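Local coordinates for protein cytochrome P450 (CYP102L1) (Mycobacterium phage Adler, PDB 6N6Q) that binds haem and, as a member of the cytochrome P450 family, probably catalyses oxygen-dependent oxidation of organic substrates, at residues N147-P153 against L463-R468; E135-A139 against N174-D178; A304-D309 against I436-L442; H126-A130 against H427-I431. One frame throughout, in Å; residues are numbered along the deposited sequence.

Contact 1 of 4, residues N147-P153 against L463-R468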
# COMPACT_ATOMS: atom_id res chain seq x y z
N ASN A 147 -23.24 19.30 -4.10
CA ASN A 147 -23.78 18.50 -3.00
C ASN A 147 -23.84 17.02 -3.36
O ASN A 147 -24.87 16.36 -3.23
CB ASN A 147 -25.16 19.02 -2.58
CG ASN A 147 -25.50 18.71 -1.14
OD1 ASN A 147 -25.74 17.56 -0.78
ND2 ASN A 147 -25.53 19.74 -0.30
N SER A 148 -22.70 16.49 -3.82
CA SER A 148 -22.63 15.15 -4.37
C SER A 148 -21.94 14.21 -3.39
O SER A 148 -21.02 14.60 -2.67
CB SER A 148 -21.88 15.15 -5.70
OG SER A 148 -21.80 13.84 -6.24
N TRP A 149 -22.40 12.96 -3.38
CA TRP A 149 -21.75 11.92 -2.59
C TRP A 149 -20.60 11.32 -3.38
O TRP A 149 -20.76 10.91 -4.53
CB TRP A 149 -22.75 10.83 -2.19
CG TRP A 149 -23.66 11.25 -1.09
CD1 TRP A 149 -24.94 11.71 -1.20
CD2 TRP A 149 -23.36 11.26 0.31
NE1 TRP A 149 -25.45 12.00 0.04
CE2 TRP A 149 -24.50 11.73 0.98
CE3 TRP A 149 -22.23 10.92 1.06
CZ2 TRP A 149 -24.55 11.87 2.37
CZ3 TRP A 149 -22.28 11.05 2.44
CH2 TRP A 149 -23.43 11.52 3.08
N ILE A 150 -19.42 11.27 -2.75
CA ILE A 150 -18.18 10.88 -3.41
C ILE A 150 -17.80 9.48 -2.96
O ILE A 150 -17.71 9.21 -1.75
CB ILE A 150 -17.06 11.88 -3.10
CG1 ILE A 150 -17.35 13.23 -3.76
CG2 ILE A 150 -15.71 11.33 -3.55
CD1 ILE A 150 -16.30 14.28 -3.49
N ASP A 151 -17.59 8.59 -3.92
CA ASP A 151 -17.02 7.28 -3.62
C ASP A 151 -15.54 7.47 -3.29
O ASP A 151 -14.72 7.72 -4.18
CB ASP A 151 -17.21 6.33 -4.79
CG ASP A 151 -16.80 4.90 -4.46
OD1 ASP A 151 -15.93 4.35 -5.17
OD2 ASP A 151 -17.33 4.35 -3.47
N ILE A 152 -15.20 7.35 -2.01
CA ILE A 152 -13.89 7.76 -1.50
C ILE A 152 -12.77 6.82 -1.95
O ILE A 152 -11.74 7.32 -2.43
CB ILE A 152 -13.92 7.89 0.04
CG1 ILE A 152 -14.95 8.95 0.45
CG2 ILE A 152 -12.55 8.26 0.57
CD1 ILE A 152 -14.65 10.33 -0.10
N PRO A 153 -12.90 5.49 -1.83
CA PRO A 153 -11.78 4.63 -2.26
C PRO A 153 -11.42 4.78 -3.73
O PRO A 153 -10.23 4.78 -4.07
CB PRO A 153 -12.28 3.22 -1.94
CG PRO A 153 -13.28 3.41 -0.86
CD PRO A 153 -13.97 4.69 -1.21
N LEU A 463 -17.86 3.13 1.02
CA LEU A 463 -17.52 4.34 1.76
C LEU A 463 -17.82 5.56 0.90
O LEU A 463 -17.20 5.76 -0.15
CB LEU A 463 -16.05 4.32 2.17
CG LEU A 463 -15.59 5.52 3.00
CD1 LEU A 463 -16.34 5.58 4.32
CD2 LEU A 463 -14.09 5.47 3.23
N GLN A 464 -18.78 6.37 1.35
CA GLN A 464 -19.18 7.59 0.65
C GLN A 464 -19.15 8.75 1.63
O GLN A 464 -19.71 8.66 2.72
CB GLN A 464 -20.57 7.45 0.04
CG GLN A 464 -20.64 6.57 -1.20
CD GLN A 464 -22.04 6.48 -1.77
OE1 GLN A 464 -23.02 6.41 -1.03
NE2 GLN A 464 -22.14 6.48 -3.10
N LEU A 465 -18.50 9.84 1.23
CA LEU A 465 -18.46 11.07 2.00
C LEU A 465 -19.00 12.22 1.16
O LEU A 465 -19.09 12.13 -0.07
CB LEU A 465 -17.04 11.40 2.48
CG LEU A 465 -16.38 10.45 3.48
CD1 LEU A 465 -14.98 10.93 3.82
CD2 LEU A 465 -17.22 10.30 4.73
N ARG A 466 -19.36 13.30 1.84
CA ARG A 466 -19.79 14.53 1.18
C ARG A 466 -19.03 15.70 1.79
O ARG A 466 -18.73 15.70 2.98
CB ARG A 466 -21.30 14.74 1.29
CG ARG A 466 -21.83 15.84 0.39
CD ARG A 466 -23.30 15.63 0.07
NE ARG A 466 -24.11 15.57 1.27
CZ ARG A 466 -25.41 15.28 1.28
NH1 ARG A 466 -26.04 15.03 0.14
NH2 ARG A 466 -26.08 15.25 2.42
N LEU A 467 -18.73 16.68 0.95
CA LEU A 467 -17.87 17.79 1.34
C LEU A 467 -18.58 19.12 1.12
O LEU A 467 -19.36 19.28 0.18
CB LEU A 467 -16.57 17.79 0.54
CG LEU A 467 -15.91 16.43 0.31
CD1 LEU A 467 -15.02 16.50 -0.91
CD2 LEU A 467 -15.12 16.00 1.53
N ARG A 468 -18.30 20.07 2.01
CA ARG A 468 -18.62 21.47 1.80
C ARG A 468 -17.33 22.27 1.92
O ARG A 468 -16.49 21.97 2.78
CB ARG A 468 -19.65 21.99 2.81
CG ARG A 468 -20.89 21.14 2.97
CD ARG A 468 -21.63 20.93 1.66
NE ARG A 468 -23.04 20.60 1.88
CZ ARG A 468 -23.48 19.42 2.31
NH1 ARG A 468 -22.63 18.44 2.57
NH2 ARG A 468 -24.78 19.23 2.49
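Side chains sort this antiparallel pairing into two faces. I150 (m, t) and L465 (m, t) share the apolar face, as suits buried branched chains: I150 CD1 lies 3.6 Å from L467 CD1 (L467 m, t), and I152 (m, m) sets CG1 3.7 Å from L465 CG. D151 and Q464 (m, t) share the other, polar face; D151 is also an N-cap, where a carboxylate acceptor suits. W149 (chi1 m, chi2 99°) offers its ring face to R466 CB, 4.0 Å from the six-membered centroid, a CH-pi contact; R445 adds a cation-pi interaction. E443 takes salt bridges from R466 (chi1 t) NH2 and R468 (m, m) NH1. N147, with positive phi, is the C-prime residue of a Schellman motif, which asparagine tolerates well. The backbones join through I150 N to L465 O (2.8 Å), L465 N to I150 O (3.1 Å) and I152 N to L463 O (3.2 Å). In this β3 sheet of P450s, strand 464-469 lies between 150-151 and 440-444, its apolar residues packed on helices 119-145 and 265-296.

Contact 2 of 4, residues E135-A139 against N174-D178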
# COMPACT_ATOMS: atom_id res chain seq x y z
N GLU A 135 -4.89 19.33 -8.00
CA GLU A 135 -5.80 18.95 -9.07
C GLU A 135 -7.02 18.20 -8.53
O GLU A 135 -8.13 18.36 -9.06
CB GLU A 135 -5.06 18.11 -10.10
CG GLU A 135 -5.89 17.70 -11.31
CD GLU A 135 -5.05 17.04 -12.39
OE1 GLU A 135 -3.93 17.53 -12.65
OE2 GLU A 135 -5.50 16.03 -12.97
N LEU A 136 -6.84 17.38 -7.49
CA LEU A 136 -7.98 16.67 -6.91
C LEU A 136 -8.88 17.61 -6.13
O LEU A 136 -10.11 17.55 -6.24
CB LEU A 136 -7.50 15.53 -6.02
CG LEU A 136 -8.65 14.73 -5.39
CD1 LEU A 136 -9.36 13.90 -6.46
CD2 LEU A 136 -8.18 13.86 -4.25
N ILE A 137 -8.28 18.49 -5.31
CA ILE A 137 -9.07 19.44 -4.53
C ILE A 137 -9.90 20.32 -5.45
O ILE A 137 -11.07 20.62 -5.16
CB ILE A 137 -8.14 20.28 -3.63
CG1 ILE A 137 -7.40 19.39 -2.64
CG2 ILE A 137 -8.94 21.35 -2.90
CD1 ILE A 137 -8.31 18.61 -1.72
N ASP A 138 -9.33 20.74 -6.58
CA ASP A 138 -10.08 21.54 -7.54
C ASP A 138 -11.27 20.77 -8.09
O ASP A 138 -12.36 21.33 -8.24
CB ASP A 138 -9.16 21.99 -8.68
CG ASP A 138 -8.11 22.99 -8.23
OD1 ASP A 138 -8.19 23.45 -7.07
OD2 ASP A 138 -7.21 23.30 -9.03
N ALA A 139 -11.09 19.49 -8.39
CA ALA A 139 -12.20 18.68 -8.86
C ALA A 139 -13.24 18.48 -7.77
O ALA A 139 -14.45 18.50 -8.03
CB ALA A 139 -11.70 17.33 -9.37
N ASN A 174 -4.38 9.89 -16.08
CA ASN A 174 -5.72 10.46 -16.04
C ASN A 174 -5.66 11.90 -15.55
O ASN A 174 -4.73 12.29 -14.84
CB ASN A 174 -6.65 9.65 -15.12
CG ASN A 174 -7.15 8.37 -15.77
OD1 ASN A 174 -7.51 8.36 -16.95
ND2 ASN A 174 -7.16 7.29 -15.01
N ASN A 175 -6.66 12.67 -15.95
CA ASN A 175 -6.91 14.00 -15.40
C ASN A 175 -7.96 13.85 -14.30
O ASN A 175 -9.06 13.36 -14.57
CB ASN A 175 -7.37 14.97 -16.48
CG ASN A 175 -7.58 16.38 -15.94
OD1 ASN A 175 -8.69 16.75 -15.56
ND2 ASN A 175 -6.51 17.16 -15.92
N LEU A 176 -7.61 14.25 -13.08
CA LEU A 176 -8.48 13.99 -11.94
C LEU A 176 -9.81 14.73 -12.05
O LEU A 176 -10.82 14.27 -11.52
CB LEU A 176 -7.77 14.36 -10.64
CG LEU A 176 -6.49 13.58 -10.36
CD1 LEU A 176 -5.92 13.94 -9.00
CD2 LEU A 176 -6.74 12.08 -10.46
N ALA A 177 -9.83 15.88 -12.74
CA ALA A 177 -11.09 16.56 -12.97
C ALA A 177 -11.98 15.78 -13.93
O ALA A 177 -13.21 15.90 -13.87
CB ALA A 177 -10.84 17.97 -13.51
N ASP A 178 -11.39 14.98 -14.80
CA ASP A 178 -12.11 14.17 -15.77
C ASP A 178 -12.40 12.79 -15.19
O ASP A 178 -11.75 12.34 -14.24
CB ASP A 178 -11.30 14.05 -17.06
CG ASP A 178 -12.14 13.63 -18.25
OD1 ASP A 178 -12.96 14.45 -18.71
OD2 ASP A 178 -11.98 12.49 -18.72
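E135 opens the contact by reaching out from helix 119-145 with chi1 and chi2 both t, an extension long enough for OE2 to accept the backbone N of L176 at 2.8 Å. Its other oxygen, OE1, forms a salt bridge with R166, so the carboxylate holds the loop and the next helix together. L136 follows, turned sideways, its CB 3.7 Å from CD1 of L176; both leucines also rest on L159 of helix 152-169, where apolar chains suit a buried seam. In P450 terms the loop after helix E doubles back here onto helix D, two members of the conserved helical core. I137 is out of reach of the loop and packs on A435, I436 and Q439 of helix 422-439. The loop is shaped by a type I turn from N175 to D178, closed by D178 N to N175 O (2.8 Å), while N175 OD1 adds weak bonds to the amides of A177 and D178. A139, one helical turn after E135, has a side chain small enough to let the turn approach: its CB lies 3.7 Å from A177 CA and 3.8 Å from L176 O.

Contact 3 of 4, residues A304-D309 against I436-L442; sequences ARAEVD and ILHQFEL
Residues 304-309 are helical throughout; 436-439 finish a helix, and F440 leaves helical phi/psi to begin a weakly bonded strand. The axis of 304-309 lies 11.8 Å from that of strand 440-442, nearly antiparallel at 170°. R305 CA is 5.7 Å from L437 CA, and V308 CA 6.3 Å from H438 CA. R305 (t, t, m, chi4 -85°) sends NH1 to L437 O, in the last helical turn, and to F440 O just beyond it, two weak hydrogen bonds of 2.6 Å each. L437 O also accepts from R470 NE, and F440 N bonds I436 O at 2.8 Å. H438 (chi1 t) gives ND1 to Q439 OE1 at 2.6 Å, its NE2 bonding W312 O. D309 OD1 is satisfied by salt bridges to R470 and R315, the E307 carboxylate by the amides of Y330 and L331. L437 (m, t) lays CD2 over the R305 guanidinium, 3.5 Å from NH2, and CD1 3.7 Å from A304 CB, where a small alanine admits close approach. Here P450 helix J packs on the end of helix L; L437 and, in the following strand 440-444, L442 both meet helix 265-296, F440 lies on helix 119-145, and backbone bonds pair Q439 with R470 and E441 with R468 of strand 464-469.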
# COMPACT_ATOMS: atom_id res chain seq x y z
N ALA A 304 -7.02 17.68 14.36
CA ALA A 304 -6.25 17.66 13.12
C ALA A 304 -6.52 18.91 12.28
O ALA A 304 -5.59 19.49 11.72
CB ALA A 304 -6.58 16.40 12.32
N ARG A 305 -7.78 19.33 12.20
CA ARG A 305 -8.10 20.54 11.45
C ARG A 305 -7.47 21.77 12.08
O ARG A 305 -7.16 22.74 11.38
CB ARG A 305 -9.61 20.72 11.34
CG ARG A 305 -10.07 21.50 10.12
CD ARG A 305 -11.58 21.56 10.02
NE ARG A 305 -12.19 20.22 9.99
CZ ARG A 305 -12.34 19.49 8.89
NH1 ARG A 305 -11.93 19.96 7.72
NH2 ARG A 305 -12.90 18.29 8.96
N ALA A 306 -7.26 21.75 13.40
CA ALA A 306 -6.59 22.87 14.06
C ALA A 306 -5.09 22.87 13.77
O ALA A 306 -4.48 23.94 13.70
CB ALA A 306 -6.84 22.82 15.57
N GLU A 307 -4.49 21.69 13.60
CA GLU A 307 -3.06 21.63 13.31
C GLU A 307 -2.76 22.10 11.90
O GLU A 307 -1.74 22.75 11.66
CB GLU A 307 -2.55 20.20 13.52
CG GLU A 307 -1.04 20.08 13.53
CD GLU A 307 -0.57 18.64 13.61
OE1 GLU A 307 -1.02 17.82 12.79
OE2 GLU A 307 0.25 18.33 14.51
N VAL A 308 -3.64 21.80 10.94
CA VAL A 308 -3.43 22.25 9.57
C VAL A 308 -3.87 23.69 9.37
O VAL A 308 -3.40 24.35 8.44
CB VAL A 308 -4.16 21.33 8.57
CG1 VAL A 308 -3.69 19.89 8.75
CG2 VAL A 308 -5.66 21.42 8.74
N ASP A 309 -4.76 24.21 10.23
CA ASP A 309 -5.10 25.63 10.17
C ASP A 309 -3.96 26.48 10.69
O ASP A 309 -3.68 27.56 10.15
CB ASP A 309 -6.39 25.90 10.95
CG ASP A 309 -7.63 25.44 10.22
OD1 ASP A 309 -7.50 24.89 9.10
OD2 ASP A 309 -8.75 25.62 10.76
N ILE A 436 -7.26 18.12 2.30
CA ILE A 436 -8.69 17.85 2.41
C ILE A 436 -9.27 18.50 3.66
O ILE A 436 -10.31 19.17 3.61
CB ILE A 436 -8.95 16.33 2.37
CG1 ILE A 436 -8.62 15.77 0.99
CG2 ILE A 436 -10.40 16.03 2.75
CD1 ILE A 436 -8.65 14.27 0.91
N LEU A 437 -8.60 18.32 4.80
CA LEU A 437 -9.08 18.92 6.05
C LEU A 437 -9.03 20.44 6.01
O LEU A 437 -9.86 21.10 6.65
CB LEU A 437 -8.26 18.40 7.23
CG LEU A 437 -8.48 16.94 7.63
CD1 LEU A 437 -7.57 16.60 8.80
CD2 LEU A 437 -9.93 16.71 7.99
N HIS A 438 -8.07 21.00 5.28
CA HIS A 438 -7.95 22.45 5.19
C HIS A 438 -9.02 23.06 4.29
O HIS A 438 -9.50 24.17 4.58
CB HIS A 438 -6.55 22.81 4.66
CG HIS A 438 -6.28 24.28 4.62
ND1 HIS A 438 -6.71 25.08 3.58
CD2 HIS A 438 -5.62 25.09 5.47
CE1 HIS A 438 -6.32 26.33 3.80
NE2 HIS A 438 -5.66 26.36 4.94
N GLN A 439 -9.42 22.36 3.23
CA GLN A 439 -10.34 22.90 2.24
C GLN A 439 -11.78 22.47 2.44
O GLN A 439 -12.69 23.25 2.13
CB GLN A 439 -9.90 22.47 0.83
CG GLN A 439 -8.52 22.96 0.44
CD GLN A 439 -8.44 24.47 0.39
OE1 GLN A 439 -7.65 25.09 1.11
NE2 GLN A 439 -9.25 25.08 -0.47
N PHE A 440 -12.02 21.27 2.95
CA PHE A 440 -13.37 20.73 3.06
C PHE A 440 -13.65 20.29 4.48
O PHE A 440 -12.74 20.08 5.29
CB PHE A 440 -13.59 19.54 2.11
CG PHE A 440 -13.22 19.83 0.69
CD1 PHE A 440 -14.09 20.51 -0.15
CD2 PHE A 440 -12.01 19.40 0.17
CE1 PHE A 440 -13.76 20.76 -1.46
CE2 PHE A 440 -11.67 19.65 -1.14
CZ PHE A 440 -12.54 20.33 -1.96
N GLU A 441 -14.94 20.14 4.78
CA GLU A 441 -15.40 19.43 5.96
C GLU A 441 -16.12 18.16 5.52
O GLU A 441 -16.74 18.12 4.45
CB GLU A 441 -16.32 20.29 6.83
CG GLU A 441 -17.59 20.76 6.15
CD GLU A 441 -18.34 21.78 6.98
OE1 GLU A 441 -17.68 22.53 7.73
OE2 GLU A 441 -19.59 21.84 6.89
N LEU A 442 -16.01 17.11 6.33
CA LEU A 442 -16.40 15.77 5.94
C LEU A 442 -17.76 15.43 6.54
O LEU A 442 -17.94 15.50 7.76
CB LEU A 442 -15.35 14.76 6.39
CG LEU A 442 -13.89 15.14 6.13
CD1 LEU A 442 -12.95 14.16 6.82
CD2 LEU A 442 -13.60 15.19 4.64

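Contact 4 of 4, residues H126-A130 against H427-I431; sequences HQRIA and HEMVI. With HEM (protoporphyrin IX containing Fe), chain E.
Both segments are helical, crossing at -43° with axes 10.6 Å apart; CA atoms pair as H126-H427 (8.3 Å), I129-E428 (6.9 Å) and A130-I431 (6.9 Å). H427 (chi1 t, chi2 68°) points toward the other helix, and its NE2 meets ND1 of H126 (chi1 t, chi2 79°) in a 3.0 Å hydrogen bond whose donor could be either; the rings meet rim to rim, centroids 5.2 Å apart and planes at 62°. H126 NE2 is held by F320 O, so both polar ends of this buried imidazole are used. E428 (chi1 p, chi2 t) places CB 4.3 Å from I129 CG2, while OE2 is hydrogen-bonded to S283 and lies 3.8 Å from haem CMC. This is P450 helix L, crossed by helix D, and its E428 and M429 reach the rim of the haem. M429 (m, t, m) is out of reach of 126-130 and brings SD 3.7 Å from haem CBB, and V430 packs on helix 329-341. I431 (m, t) points back, its CD1 3.6 Å from H126 ND1 and 4.3 Å from CG2 of I129 (m, t).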
# COMPACT_ATOMS: atom_id res chain seq x y z
N HIS A 126 8.28 16.60 -4.12
CA HIS A 126 7.26 17.28 -3.32
C HIS A 126 6.40 18.21 -4.16
O HIS A 126 5.17 18.22 -4.03
CB HIS A 126 7.92 18.07 -2.19
CG HIS A 126 6.98 18.98 -1.47
ND1 HIS A 126 6.09 18.53 -0.51
CD2 HIS A 126 6.78 20.32 -1.58
CE1 HIS A 126 5.39 19.56 -0.06
NE2 HIS A 126 5.78 20.65 -0.69
N GLN A 127 7.02 19.00 -5.03
CA GLN A 127 6.27 19.95 -5.86
C GLN A 127 5.25 19.22 -6.72
O GLN A 127 4.08 19.63 -6.79
CB GLN A 127 7.23 20.76 -6.72
CG GLN A 127 7.40 22.21 -6.27
CD GLN A 127 7.77 22.34 -4.80
OE1 GLN A 127 8.81 21.84 -4.36
NE2 GLN A 127 6.92 23.02 -4.04
N ARG A 128 5.66 18.14 -7.38
CA ARG A 128 4.76 17.41 -8.26
C ARG A 128 3.66 16.70 -7.47
O ARG A 128 2.51 16.64 -7.92
CB ARG A 128 5.55 16.40 -9.09
CG ARG A 128 5.12 16.30 -10.54
CD ARG A 128 6.35 16.22 -11.43
NE ARG A 128 7.44 15.50 -10.78
CZ ARG A 128 8.73 15.68 -11.04
NH1 ARG A 128 9.10 16.56 -11.96
NH2 ARG A 128 9.64 14.98 -10.38
N ILE A 129 4.00 16.17 -6.29
CA ILE A 129 2.99 15.56 -5.43
C ILE A 129 1.94 16.59 -5.03
O ILE A 129 0.73 16.36 -5.19
CB ILE A 129 3.65 14.92 -4.20
CG1 ILE A 129 4.59 13.78 -4.60
CG2 ILE A 129 2.59 14.41 -3.23
CD1 ILE A 129 5.32 13.15 -3.44
N ALA A 130 2.39 17.73 -4.52
CA ALA A 130 1.47 18.76 -4.05
C ALA A 130 0.63 19.31 -5.20
O ALA A 130 -0.55 19.62 -5.01
CB ALA A 130 2.24 19.89 -3.36
N HIS A 427 4.72 10.62 3.08
CA HIS A 427 4.71 12.00 2.61
C HIS A 427 3.42 12.32 1.87
O HIS A 427 2.78 13.34 2.13
CB HIS A 427 5.92 12.27 1.72
CG HIS A 427 6.17 13.72 1.47
ND1 HIS A 427 6.57 14.59 2.46
CD2 HIS A 427 6.07 14.46 0.34
CE1 HIS A 427 6.72 15.80 1.96
NE2 HIS A 427 6.42 15.75 0.67
N GLU A 428 3.01 11.44 0.95
CA GLU A 428 1.82 11.72 0.15
C GLU A 428 0.54 11.59 0.97
O GLU A 428 -0.45 12.28 0.68
CB GLU A 428 1.76 10.79 -1.06
CG GLU A 428 1.62 9.32 -0.72
CD GLU A 428 1.17 8.48 -1.90
OE1 GLU A 428 0.27 8.93 -2.64
OE2 GLU A 428 1.72 7.37 -2.08
N MET A 429 0.53 10.73 1.98
CA MET A 429 -0.68 10.56 2.79
C MET A 429 -0.96 11.78 3.65
O MET A 429 -2.13 12.11 3.88
CB MET A 429 -0.56 9.30 3.66
CG MET A 429 -0.67 7.99 2.89
SD MET A 429 -0.73 6.54 3.96
CE MET A 429 0.88 6.62 4.75
N VAL A 430 0.08 12.46 4.12
CA VAL A 430 -0.12 13.64 4.96
C VAL A 430 -0.56 14.83 4.12
O VAL A 430 -1.50 15.54 4.48
CB VAL A 430 1.16 13.96 5.76
CG1 VAL A 430 0.98 15.24 6.55
CG2 VAL A 430 1.50 12.81 6.69
N ILE A 431 0.11 15.07 2.98
CA ILE A 431 -0.27 16.19 2.12
C ILE A 431 -1.70 16.03 1.64
O ILE A 431 -2.46 17.01 1.56
CB ILE A 431 0.71 16.31 0.93
CG1 ILE A 431 2.15 16.39 1.42
CG2 ILE A 431 0.37 17.53 0.10
CD1 ILE A 431 3.15 16.69 0.32
CHA HEM E . 6.86 -3.66 0.14
CHB HEM E . 3.10 -1.87 2.65
CHC HEM E . 3.17 2.14 -0.11
CHD HEM E . 6.40 -0.00 -3.04
C1A HEM E . 5.86 -3.53 1.09
C2A HEM E . 5.55 -4.46 2.16
C3A HEM E . 4.52 -3.96 2.85
C4A HEM E . 4.13 -2.70 2.24
CMA HEM E . 3.86 -4.62 4.08
CAA HEM E . 6.26 -5.79 2.47
CBA HEM E . 5.63 -6.89 1.62
CGA HEM E . 6.17 -8.24 2.01
O1A HEM E . 6.93 -8.33 3.01
O2A HEM E . 5.83 -9.23 1.32
C1B HEM E . 2.83 -0.61 2.17
C2B HEM E . 1.91 0.35 2.74
C3B HEM E . 1.92 1.46 1.98
C4B HEM E . 2.86 1.24 0.90
CMB HEM E . 1.08 0.06 4.02
CAB HEM E . 1.13 2.79 2.14
CBB HEM E . 0.23 3.04 3.09
C1C HEM E . 4.07 1.93 -1.13
C2C HEM E . 4.46 2.90 -2.15
C3C HEM E . 5.35 2.32 -2.96
C4C HEM E . 5.56 0.96 -2.50
CMC HEM E . 3.94 4.35 -2.28
CAC HEM E . 5.98 3.06 -4.17
CBC HEM E . 6.90 2.49 -4.96
C1D HEM E . 6.82 -1.18 -2.44
C2D HEM E . 7.80 -2.11 -2.96
C3D HEM E . 7.92 -3.12 -2.09
C4D HEM E . 7.03 -2.86 -0.97
CMD HEM E . 8.56 -1.97 -4.30
CAD HEM E . 8.86 -4.34 -2.23
CBD HEM E . 10.26 -3.99 -1.73
CGD HEM E . 11.15 -5.20 -1.78
O1D HEM E . 12.38 -5.04 -1.97
O2D HEM E . 10.63 -6.34 -1.63
NA HEM E . 4.97 -2.48 1.17
NB HEM E . 3.40 -0.03 1.04
NC HEM E . 4.77 0.77 -1.39
ND HEM E . 6.37 -1.67 -1.23
FE HEM E . 4.77 -0.91 -0.18

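How the contacts relate
Helix 119-145 supplies the first segments of contacts 4 and 2, whose centres are about 15 Å apart, and leads directly into contact 1. The second segments of contacts 4 and 3 follow along helix 422-439, the latter running on into strand 440-444. Contact 1 closes last, near the C-terminus. Contact 3 is nested inside the loop closed by contact 1, and contact 2 inside that of contact 4. Contacts 1 and 3, centres about 16 Å apart, meet in one sheet; I137 packs contact 2 against contact 3. Contact 4 alone includes haem-pocket residues. Contacts 1 and 4 bring the helix D region to the C-terminal part, contact 2 is local to the early helices, and contact 3 joins two later elements, so helical core and three-stranded sheet are joined.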